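Local coordinates for protein agmatine ureohydrolase (Thermoplasma volcanium GSS1, PDB 3PZL) that probably hydrolyses agmatine to putrescine and urea, as a manganese-dependent member of the arginase family with two metal ions bound in each subunit, at residues B[229-240]-B[271-282]; B[21-29]-B[59-70]. All coordinates share one frame; numbering follows the deposited sequence.

In the fold
Both contacts lie within the alpha/beta fold of the arginase family but at different depths. Interaction 1 is largely buried and joins the loops that follow two neighbouring strands of the parallel sheet, 223-229 and 265-271; it includes two manganese ligands and is held mainly by backbone bonds. Interaction 2, farther from the centre and partly exposed, lays the N-terminal loop 21-29 on helix 57-65 and the turn beyond it through side-chain charges, hydroxyls and one aromatic ring. Their centres are 18 Å apart, yet they touch: F273 of interaction 1 packs on S60 and I61 of interaction 2. Both also contact the second subunit.

Interaction 1 (B[229-240]-B[271-282]); sequences DMDGIDPAYAPA and VEFSPLYDNGNT. With MN (manganese (II) ion), chain G; MN (manganese (II) ion), chain F.
In the binuclear manganese site of the arginase fold, D229 and V271 end two adjacent parallel strands, and the loops after them stay joined. The M230 backbone N donates to V271 O (2.8 Å), nearly in line with the carbonyl. With CG anti to its backbone N (chi1 -171°), D229 sends its carboxylate to the metals. Its OD2 bridges both ions, 2.1 Å from the manganese of chain F and 2.5 Å from the manganese of chain G, while D231 binds the chain G ion through its own carboxylate. H124, D144, H146 and D148 complete the two metal sites. E272 crosses beside this cluster, its CB 3.2 Å from D229 OD1, while its OE2 accepts from the backbone N of H124. Selenomethionine M230 lies alongside F273, CG to CB.

Farther along, A240 is gripped through its backbone. Its N donates to T282 OG1 (3.1 Å), and its O receives S274 N at 2.7 Å, near the edge of the F273 ring. D278 OD2 takes both T282 N, on its syn lone pair, and T282 OG1, from above the carboxylate plane. T282 OG1 thus gives its proton to D278 and accepts from A240. This chain of hydrogen bonds would fix the hydroxyl's rotation and ties the loop that follows the metal ligands D229 and D231 to the start of helix 281-303.

Interaction 2 (B[21-29]-B[59-70]); sequences SLKKIADAV and DSIRGAYVNLES
Y65, on the helix that begins at residue 57, reaches across to I25, A26 and D27 of the N-terminal loop. Its side chain leaves the backbone toward that loop, and CG, anti to the backbone N (chi1 -164°), carries the ring out beneath I25. There I25 CG2 sits over the middle of one face, 3.8 Å from the ring centroid and 4° off the ring normal, a CH-pi contact with the whole ring. On the other flank of the ring CD2 meets A26 obliquely, 3.9 Å from its backbone N and 4.1 Å from A26 CB. CE2 and CZ run on toward D27, whose OD2 lies at the ring edge and in its plane. At the tip OH donates to D27 OD2, with carboxylate and ring planes 84° apart. Q291 also bonds to OH, and the second carboxylate oxygen, D27 OD1, accepts from S70 OG at 3.1 Å. D27 therefore holds both Y65 and S70, one with each carboxylate oxygen, from within the type I turn that starts at I25.

One turn back on the helix R62 crosses the I25 side chain at about a right angle, CG against I25 CG1, and runs on extended to salt bridges with D86 and D89. At the far end K23, fully extended, meets D59: NZ to OD1 is 2.7 Å, approached from above the carboxylate plane. D59 of the fifth subunit also pairs with this lysine, so the charge cluster spans an interface. The helix clasped here connects neighbouring parallel strands 37-42 and 84-90, as in a beta-alpha-beta crossover, and the loop packs across it just before strand 37-42.

Interaction 1 (B[229-240]-B[271-282])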
loop_
_atom_site.group_PDB
_atom_site.type_symbol
_atom_site.label_atom_id
_atom_site.label_comp_id
_atom_site.label_asym_id
_atom_site.label_seq_id
_atom_site.Cartn_x
_atom_site.Cartn_y
_atom_site.Cartn_z
ATOM N N ASP B 229 21.120 -15.368 -0.308
ATOM C CA ASP B 229 20.775 -14.055 0.218
ATOM C C ASP B 229 19.932 -13.432 -0.876
ATOM O O ASP B 229 20.395 -13.150 -1.982
ATOM C CB ASP B 229 22.034 -13.242 0.438
ATOM C CG ASP B 229 21.793 -11.937 1.190
ATOM O OD1 ASP B 229 20.734 -11.314 0.963
ATOM O OD2 ASP B 229 22.685 -11.532 1.983
HETATM N N MSE B 230 18.671 -13.233 -0.565
HETATM C CA MSE B 230 17.677 -13.013 -1.587
HETATM C C MSE B 230 17.950 -11.755 -2.402
HETATM O O MSE B 230 17.468 -11.627 -3.529
HETATM C CB MSE B 230 16.334 -12.944 -0.918
HETATM C CG MSE B 230 15.206 -13.277 -1.788
HETATM SE SE MSE B 230 15.047 -15.161 -2.359
HETATM C CE MSE B 230 13.420 -14.807 -3.446
ATOM N N ASP B 231 18.727 -10.831 -1.833
ATOM C CA ASP B 231 19.068 -9.563 -2.511
ATOM C C ASP B 231 20.164 -9.694 -3.610
ATOM O O ASP B 231 20.427 -8.747 -4.358
ATOM C CB ASP B 231 19.458 -8.508 -1.482
ATOM C CG ASP B 231 20.755 -8.822 -0.805
ATOM O OD1 ASP B 231 21.291 -9.946 -0.967
ATOM O OD2 ASP B 231 21.279 -7.946 -0.114
ATOM N N GLY B 232 20.793 -10.858 -3.710
ATOM C CA GLY B 232 21.641 -11.167 -4.863
ATOM C C GLY B 232 20.902 -11.135 -6.197
ATOM O O GLY B 232 21.502 -10.968 -7.249
ATOM N N ILE B 233 19.586 -11.275 -6.135
ATOM C CA ILE B 233 18.734 -11.269 -7.292
ATOM C C ILE B 233 18.374 -9.836 -7.613
ATOM O O ILE B 233 18.335 -9.023 -6.716
ATOM C CB ILE B 233 17.486 -12.106 -7.001
ATOM C CG1 ILE B 233 17.942 -13.521 -6.587
ATOM C CG2 ILE B 233 16.499 -12.141 -8.221
ATOM C CD1 ILE B 233 16.839 -14.535 -6.421
ATOM N N ASP B 234 18.146 -9.510 -8.891
ATOM C CA ASP B 234 17.808 -8.128 -9.273
ATOM C C ASP B 234 16.432 -7.751 -8.738
ATOM O O ASP B 234 15.483 -8.497 -8.906
ATOM C CB ASP B 234 17.878 -7.929 -10.809
ATOM C CG ASP B 234 17.711 -6.463 -11.220
ATOM O OD1 ASP B 234 18.723 -5.708 -11.283
ATOM O OD2 ASP B 234 16.545 -6.060 -11.456
ATOM N N PRO B 235 16.322 -6.578 -8.114
ATOM C CA PRO B 235 15.079 -6.070 -7.531
ATOM C C PRO B 235 13.812 -6.206 -8.387
ATOM O O PRO B 235 12.682 -6.171 -7.827
ATOM C CB PRO B 235 15.395 -4.611 -7.282
ATOM C CG PRO B 235 16.860 -4.625 -6.997
ATOM C CD PRO B 235 17.446 -5.650 -7.895
ATOM N N ALA B 236 13.973 -6.390 -9.698
ATOM C CA ALA B 236 12.804 -6.644 -10.553
ATOM C C ALA B 236 12.126 -7.972 -10.232
ATOM O O ALA B 236 10.921 -8.128 -10.459
ATOM C CB ALA B 236 13.154 -6.597 -12.038
ATOM N N TYR B 237 12.901 -8.937 -9.742
ATOM C CA TYR B 237 12.392 -10.290 -9.501
ATOM C C TYR B 237 12.164 -10.530 -8.034
ATOM O O TYR B 237 11.299 -11.297 -7.678
ATOM C CB TYR B 237 13.334 -11.349 -10.031
ATOM C CG TYR B 237 13.674 -11.232 -11.489
ATOM C CD1 TYR B 237 12.788 -11.653 -12.471
ATOM C CD2 TYR B 237 14.900 -10.716 -11.891
ATOM C CE1 TYR B 237 13.116 -11.565 -13.810
ATOM C CE2 TYR B 237 15.246 -10.632 -13.235
ATOM C CZ TYR B 237 14.354 -11.056 -14.187
ATOM O OH TYR B 237 14.716 -10.988 -15.522
ATOM N N ALA B 238 12.924 -9.854 -7.190
ATOM C CA ALA B 238 12.756 -9.928 -5.730
ATOM C C ALA B 238 12.659 -8.502 -5.149
ATOM O O ALA B 238 13.601 -8.020 -4.534
ATOM C CB ALA B 238 13.945 -10.664 -5.118
ATOM N N PRO B 239 11.546 -7.799 -5.385
ATOM C CA PRO B 239 11.362 -6.403 -4.948
ATOM C C PRO B 239 11.459 -6.171 -3.437
ATOM O O PRO B 239 11.689 -5.044 -3.000
ATOM C CB PRO B 239 9.914 -6.101 -5.359
ATOM C CG PRO B 239 9.589 -7.073 -6.418
ATOM C CD PRO B 239 10.385 -8.297 -6.148
ATOM N N ALA B 240 11.253 -7.208 -2.649
ATOM C CA ALA B 240 11.038 -7.032 -1.221
ATOM C C ALA B 240 12.254 -7.460 -0.387
ATOM O O ALA B 240 12.135 -7.760 0.788
ATOM C CB ALA B 240 9.849 -7.798 -0.816
ATOM N N VAL B 271 17.177 -16.297 2.648
ATOM C CA VAL B 271 17.227 -15.261 3.659
ATOM C C VAL B 271 17.189 -13.843 3.112
ATOM O O VAL B 271 17.447 -13.595 1.953
ATOM C CB VAL B 271 18.499 -15.390 4.540
ATOM C CG1 VAL B 271 18.560 -16.741 5.222
ATOM C CG2 VAL B 271 19.779 -15.126 3.714
ATOM N N GLU B 272 16.904 -12.901 3.989
ATOM C CA GLU B 272 17.060 -11.462 3.717
ATOM C C GLU B 272 16.041 -10.876 2.759
ATOM O O GLU B 272 16.377 -9.926 2.027
ATOM C CB GLU B 272 18.474 -11.089 3.248
ATOM C CG GLU B 272 19.567 -11.307 4.264
ATOM C CD GLU B 272 19.563 -10.259 5.358
ATOM O OE1 GLU B 272 18.996 -9.174 5.100
ATOM O OE2 GLU B 272 20.105 -10.500 6.475
ATOM N N PHE B 273 14.819 -11.411 2.756
ATOM C CA PHE B 273 13.708 -10.651 2.151
ATOM C C PHE B 273 12.604 -10.368 3.170
ATOM O O PHE B 273 12.536 -11.034 4.185
ATOM C CB PHE B 273 13.174 -11.292 0.857
ATOM C CG PHE B 273 12.092 -12.289 1.065
ATOM C CD1 PHE B 273 12.394 -13.615 1.367
ATOM C CD2 PHE B 273 10.748 -11.905 0.930
ATOM C CE1 PHE B 273 11.375 -14.545 1.553
ATOM C CE2 PHE B 273 9.724 -12.798 1.100
ATOM C CZ PHE B 273 10.040 -14.132 1.426
ATOM N N SER B 274 11.782 -9.359 2.896
ATOM C CA SER B 274 10.799 -8.900 3.833
ATOM C C SER B 274 9.433 -8.723 3.208
ATOM O O SER B 274 9.221 -7.753 2.470
ATOM C CB SER B 274 11.212 -7.570 4.418
ATOM O OG SER B 274 10.222 -7.158 5.376
ATOM N N PRO B 275 8.477 -9.625 3.553
ATOM C CA PRO B 275 7.109 -9.707 2.951
ATOM C C PRO B 275 6.292 -8.418 3.090
ATOM O O PRO B 275 5.342 -8.240 2.339
ATOM C CB PRO B 275 6.420 -10.809 3.735
ATOM C CG PRO B 275 7.475 -11.388 4.665
ATOM C CD PRO B 275 8.640 -10.471 4.743
ATOM N N LEU B 276 6.655 -7.533 4.027
ATOM C CA LEU B 276 5.952 -6.251 4.230
ATOM C C LEU B 276 6.132 -5.284 3.057
ATOM O O LEU B 276 5.301 -4.355 2.849
ATOM C CB LEU B 276 6.416 -5.555 5.523
ATOM C CG LEU B 276 6.353 -6.385 6.833
ATOM C CD1 LEU B 276 7.021 -5.684 8.048
ATOM C CD2 LEU B 276 4.916 -6.824 7.169
ATOM N N TYR B 277 7.184 -5.523 2.276
ATOM C CA TYR B 277 7.547 -4.600 1.214
ATOM C C TYR B 277 7.024 -4.893 -0.177
ATOM O O TYR B 277 7.334 -4.141 -1.091
ATOM C CB TYR B 277 9.038 -4.393 1.172
ATOM C CG TYR B 277 9.507 -3.484 2.281
ATOM C CD1 TYR B 277 9.752 -4.000 3.571
ATOM C CD2 TYR B 277 9.690 -2.091 2.045
ATOM C CE1 TYR B 277 10.171 -3.175 4.592
ATOM C CE2 TYR B 277 10.121 -1.247 3.074
ATOM C CZ TYR B 277 10.344 -1.798 4.346
ATOM O OH TYR B 277 10.775 -0.983 5.356
ATOM N N ASP B 278 6.204 -5.941 -0.329
ATOM C CA ASP B 278 5.490 -6.174 -1.598
ATOM C C ASP B 278 4.192 -6.912 -1.351
ATOM O O ASP B 278 3.791 -7.081 -0.207
ATOM C CB ASP B 278 6.351 -6.891 -2.666
ATOM C CG ASP B 278 6.521 -8.401 -2.410
ATOM O OD1 ASP B 278 5.979 -8.961 -1.428
ATOM O OD2 ASP B 278 7.221 -9.065 -3.208
ATOM N N ASN B 279 3.539 -7.344 -2.429
ATOM C CA ASN B 279 2.260 -8.055 -2.327
ATOM C C ASN B 279 2.348 -9.562 -2.363
ATOM O O ASN B 279 1.324 -10.239 -2.391
ATOM C CB ASN B 279 1.306 -7.572 -3.405
ATOM C CG ASN B 279 0.581 -6.325 -2.987
ATOM O OD1 ASN B 279 0.199 -6.166 -1.808
ATOM N ND2 ASN B 279 0.361 -5.431 -3.942
ATOM N N GLY B 280 3.565 -10.102 -2.371
ATOM C CA GLY B 280 3.719 -11.556 -2.294
ATOM C C GLY B 280 4.644 -12.139 -3.344
ATOM O O GLY B 280 5.058 -13.300 -3.215
ATOM N N ASN B 281 5.019 -11.347 -4.356
ATOM C CA ASN B 281 5.786 -11.920 -5.451
ATOM C C ASN B 281 7.153 -12.404 -5.016
ATOM O O ASN B 281 7.687 -13.372 -5.570
ATOM C CB ASN B 281 5.845 -11.002 -6.682
ATOM C CG ASN B 281 4.471 -10.907 -7.417
ATOM O OD1 ASN B 281 3.499 -11.602 -7.075
ATOM N ND2 ASN B 281 4.388 -10.023 -8.408
ATOM N N THR B 282 7.714 -11.771 -3.999
ATOM C CA THR B 282 9.067 -12.142 -3.541
ATOM C C THR B 282 9.040 -13.472 -2.752
ATOM O O THR B 282 9.851 -14.366 -2.966
ATOM C CB THR B 282 9.708 -11.019 -2.711
ATOM O OG1 THR B 282 9.734 -9.812 -3.478
ATOM C CG2 THR B 282 11.111 -11.378 -2.324
HETATM MN MN MN G . 23.120 -9.355 0.946
HETATM MN MN MN F . 24.116 -11.196 3.459
#

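Interaction 2 (B[21-29]-B[59-70])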
loop_
_atom_site.group_PDB
_atom_site.type_symbol
_atom_site.label_atom_id
_atom_site.label_comp_id
_atom_site.label_asym_id
_atom_site.label_seq_id
_atom_site.Cartn_x
_atom_site.Cartn_y
_atom_site.Cartn_z
ATOM N N SER B 21 -6.051 -27.932 11.111
ATOM C CA SER B 21 -4.596 -28.023 11.200
ATOM C C SER B 21 -3.908 -26.660 11.239
ATOM O O SER B 21 -4.373 -25.695 10.651
ATOM C CB SER B 21 -4.071 -28.860 10.037
ATOM O OG SER B 21 -4.603 -28.355 8.831
ATOM N N LEU B 22 -2.792 -26.588 11.950
ATOM C CA LEU B 22 -2.002 -25.378 11.967
ATOM C C LEU B 22 -1.428 -25.166 10.572
ATOM O O LEU B 22 -1.402 -26.090 9.755
ATOM C CB LEU B 22 -0.910 -25.454 13.042
ATOM C CG LEU B 22 -1.445 -25.660 14.471
ATOM C CD1 LEU B 22 -0.357 -25.482 15.538
ATOM C CD2 LEU B 22 -2.607 -24.709 14.762
ATOM N N LYS B 23 -0.983 -23.944 10.307
ATOM C CA LYS B 23 -0.430 -23.534 9.028
ATOM C C LYS B 23 0.959 -24.117 8.828
ATOM O O LYS B 23 1.791 -24.088 9.736
ATOM C CB LYS B 23 -0.363 -21.997 8.985
ATOM C CG LYS B 23 0.085 -21.372 7.693
ATOM C CD LYS B 23 0.170 -19.869 7.851
ATOM C CE LYS B 23 0.549 -19.141 6.591
ATOM N NZ LYS B 23 0.801 -17.685 6.808
ATOM N N LYS B 24 1.198 -24.643 7.635
ATOM C CA LYS B 24 2.550 -25.071 7.237
ATOM C C LYS B 24 2.748 -25.216 5.712
ATOM O O LYS B 24 1.882 -24.903 4.923
ATOM C CB LYS B 24 2.921 -26.365 7.938
ATOM C CG LYS B 24 1.994 -27.534 7.586
ATOM C CD LYS B 24 2.584 -28.852 8.081
ATOM C CE LYS B 24 1.638 -30.015 7.765
ATOM N NZ LYS B 24 2.224 -31.339 8.277
ATOM N N ILE B 25 3.911 -25.680 5.306
ATOM C CA ILE B 25 4.132 -25.942 3.903
ATOM C C ILE B 25 3.270 -27.112 3.447
ATOM O O ILE B 25 3.371 -28.222 3.970
ATOM C CB ILE B 25 5.602 -26.199 3.627
ATOM C CG1 ILE B 25 6.360 -24.886 3.834
ATOM C CG2 ILE B 25 5.764 -26.760 2.194
ATOM C CD1 ILE B 25 7.770 -24.864 3.266
ATOM N N ALA B 26 2.435 -26.863 2.458
ATOM C CA ALA B 26 1.366 -27.793 2.145
ATOM C C ALA B 26 1.854 -29.201 1.857
ATOM O O ALA B 26 1.136 -30.158 2.089
ATOM C CB ALA B 26 0.535 -27.266 0.999
ATOM N N ASP B 27 3.078 -29.327 1.365
ATOM C CA ASP B 27 3.595 -30.630 0.977
ATOM C C ASP B 27 4.405 -31.254 2.086
ATOM O O ASP B 27 4.714 -32.447 2.042
ATOM C CB ASP B 27 4.354 -30.567 -0.364
ATOM C CG ASP B 27 3.450 -30.091 -1.553
ATOM O OD1 ASP B 27 2.204 -30.279 -1.491
ATOM O OD2 ASP B 27 3.980 -29.524 -2.548
ATOM N N ALA B 28 4.739 -30.468 3.099
ATOM C CA ALA B 28 5.476 -31.004 4.249
ATOM C C ALA B 28 4.580 -31.927 5.070
ATOM O O ALA B 28 4.115 -31.561 6.158
ATOM C CB ALA B 28 6.013 -29.902 5.097
ATOM N N VAL B 29 4.357 -33.126 4.532
ATOM C CA VAL B 29 3.391 -34.072 5.073
ATOM C C VAL B 29 3.956 -35.010 6.158
ATOM O O VAL B 29 3.222 -35.481 7.011
ATOM C CB VAL B 29 2.710 -34.859 3.926
ATOM C CG1 VAL B 29 1.943 -36.065 4.463
ATOM C CG2 VAL B 29 1.737 -33.947 3.234
ATOM N N ASP B 59 6.765 -17.299 7.677
ATOM C CA ASP B 59 5.335 -17.345 7.599
ATOM C C ASP B 59 4.814 -17.003 6.182
ATOM O O ASP B 59 3.910 -17.689 5.655
ATOM C CB ASP B 59 4.696 -16.454 8.647
ATOM C CG ASP B 59 3.185 -16.561 8.625
ATOM O OD1 ASP B 59 2.695 -17.683 8.788
ATOM O OD2 ASP B 59 2.476 -15.559 8.430
ATOM N N SER B 60 5.362 -15.959 5.566
ATOM C CA SER B 60 4.851 -15.572 4.257
ATOM C C SER B 60 5.154 -16.616 3.159
ATOM O O SER B 60 4.344 -16.808 2.217
ATOM C CB SER B 60 5.341 -14.192 3.844
ATOM O OG SER B 60 6.751 -14.171 3.708
ATOM N N ILE B 61 6.289 -17.303 3.299
ATOM C CA ILE B 61 6.603 -18.394 2.400
ATOM C C ILE B 61 5.575 -19.545 2.482
ATOM O O ILE B 61 5.176 -20.117 1.477
ATOM C CB ILE B 61 8.080 -18.880 2.561
ATOM C CG1 ILE B 61 9.023 -17.838 1.997
ATOM C CG2 ILE B 61 8.352 -20.176 1.820
ATOM C CD1 ILE B 61 10.400 -17.977 2.537
ATOM N N ARG B 62 5.156 -19.890 3.680
ATOM C CA ARG B 62 4.145 -20.929 3.849
ATOM C C ARG B 62 2.826 -20.500 3.195
ATOM O O ARG B 62 2.070 -21.311 2.692
ATOM C CB ARG B 62 3.923 -21.206 5.347
ATOM C CG ARG B 62 5.144 -21.708 6.095
ATOM C CD ARG B 62 4.865 -22.056 7.576
ATOM N NE ARG B 62 6.064 -22.632 8.205
ATOM C CZ ARG B 62 6.978 -21.956 8.921
ATOM N NH1 ARG B 62 6.867 -20.647 9.140
ATOM N NH2 ARG B 62 8.038 -22.600 9.401
ATOM N N GLY B 63 2.554 -19.203 3.218
ATOM C CA GLY B 63 1.322 -18.685 2.662
ATOM C C GLY B 63 1.293 -18.677 1.157
ATOM O O GLY B 63 0.239 -18.942 0.583
ATOM N N ALA B 64 2.431 -18.364 0.521
ATOM C CA ALA B 64 2.542 -18.363 -0.939
ATOM C C ALA B 64 2.551 -19.781 -1.493
ATOM O O ALA B 64 2.137 -20.010 -2.646
ATOM C CB ALA B 64 3.773 -17.691 -1.331
ATOM N N TYR B 65 3.018 -20.747 -0.690
ATOM C CA TYR B 65 3.189 -22.074 -1.210
ATOM C C TYR B 65 1.861 -22.638 -1.694
ATOM O O TYR B 65 1.839 -23.438 -2.612
ATOM C CB TYR B 65 3.804 -22.987 -0.180
ATOM C CG TYR B 65 4.364 -24.277 -0.757
ATOM C CD1 TYR B 65 5.737 -24.416 -1.044
ATOM C CD2 TYR B 65 3.541 -25.350 -0.993
ATOM C CE1 TYR B 65 6.254 -25.604 -1.557
ATOM C CE2 TYR B 65 4.045 -26.544 -1.501
ATOM C CZ TYR B 65 5.392 -26.666 -1.789
ATOM O OH TYR B 65 5.823 -27.860 -2.292
ATOM N N VAL B 66 0.759 -22.190 -1.113
ATOM C CA VAL B 66 -0.549 -22.697 -1.478
ATOM C C VAL B 66 -0.844 -22.479 -2.965
ATOM O O VAL B 66 -1.512 -23.308 -3.596
ATOM C CB VAL B 66 -1.715 -22.125 -0.550
ATOM C CG1 VAL B 66 -1.473 -22.465 0.927
ATOM C CG2 VAL B 66 -1.881 -20.619 -0.700
ATOM N N ASN B 67 -0.306 -21.390 -3.524
ATOM C CA ASN B 67 -0.430 -21.113 -4.958
ATOM C C ASN B 67 0.363 -22.053 -5.890
ATOM O O ASN B 67 0.108 -22.095 -7.102
ATOM C CB ASN B 67 -0.108 -19.655 -5.266
ATOM C CG ASN B 67 -0.522 -19.262 -6.662
ATOM O OD1 ASN B 67 -1.616 -19.641 -7.130
ATOM N ND2 ASN B 67 0.356 -18.530 -7.366
ATOM N N LEU B 68 1.293 -22.831 -5.336
ATOM C CA LEU B 68 2.129 -23.713 -6.143
ATOM C C LEU B 68 1.519 -25.092 -6.252
ATOM O O LEU B 68 0.826 -25.544 -5.338
ATOM C CB LEU B 68 3.542 -23.831 -5.536
ATOM C CG LEU B 68 4.360 -22.556 -5.374
ATOM C CD1 LEU B 68 5.511 -22.779 -4.470
ATOM C CD2 LEU B 68 4.828 -21.978 -6.704
ATOM N N GLU B 69 1.797 -25.767 -7.363
ATOM C CA GLU B 69 1.430 -27.165 -7.584
ATOM C C GLU B 69 2.313 -28.119 -6.774
ATOM O O GLU B 69 3.503 -27.824 -6.564
ATOM C CB GLU B 69 1.587 -27.502 -9.053
ATOM C CG GLU B 69 0.625 -26.767 -9.968
ATOM C CD GLU B 69 -0.846 -27.139 -9.710
ATOM O OE1 GLU B 69 -1.102 -28.037 -8.857
ATOM O OE2 GLU B 69 -1.747 -26.534 -10.363
ATOM N N SER B 70 1.758 -29.260 -6.331
ATOM C CA SER B 70 2.563 -30.231 -5.607
ATOM C C SER B 70 3.525 -30.972 -6.553
ATOM O O SER B 70 4.482 -31.645 -6.123
ATOM C CB SER B 70 1.690 -31.226 -4.866
ATOM O OG SER B 70 0.659 -30.562 -4.168
#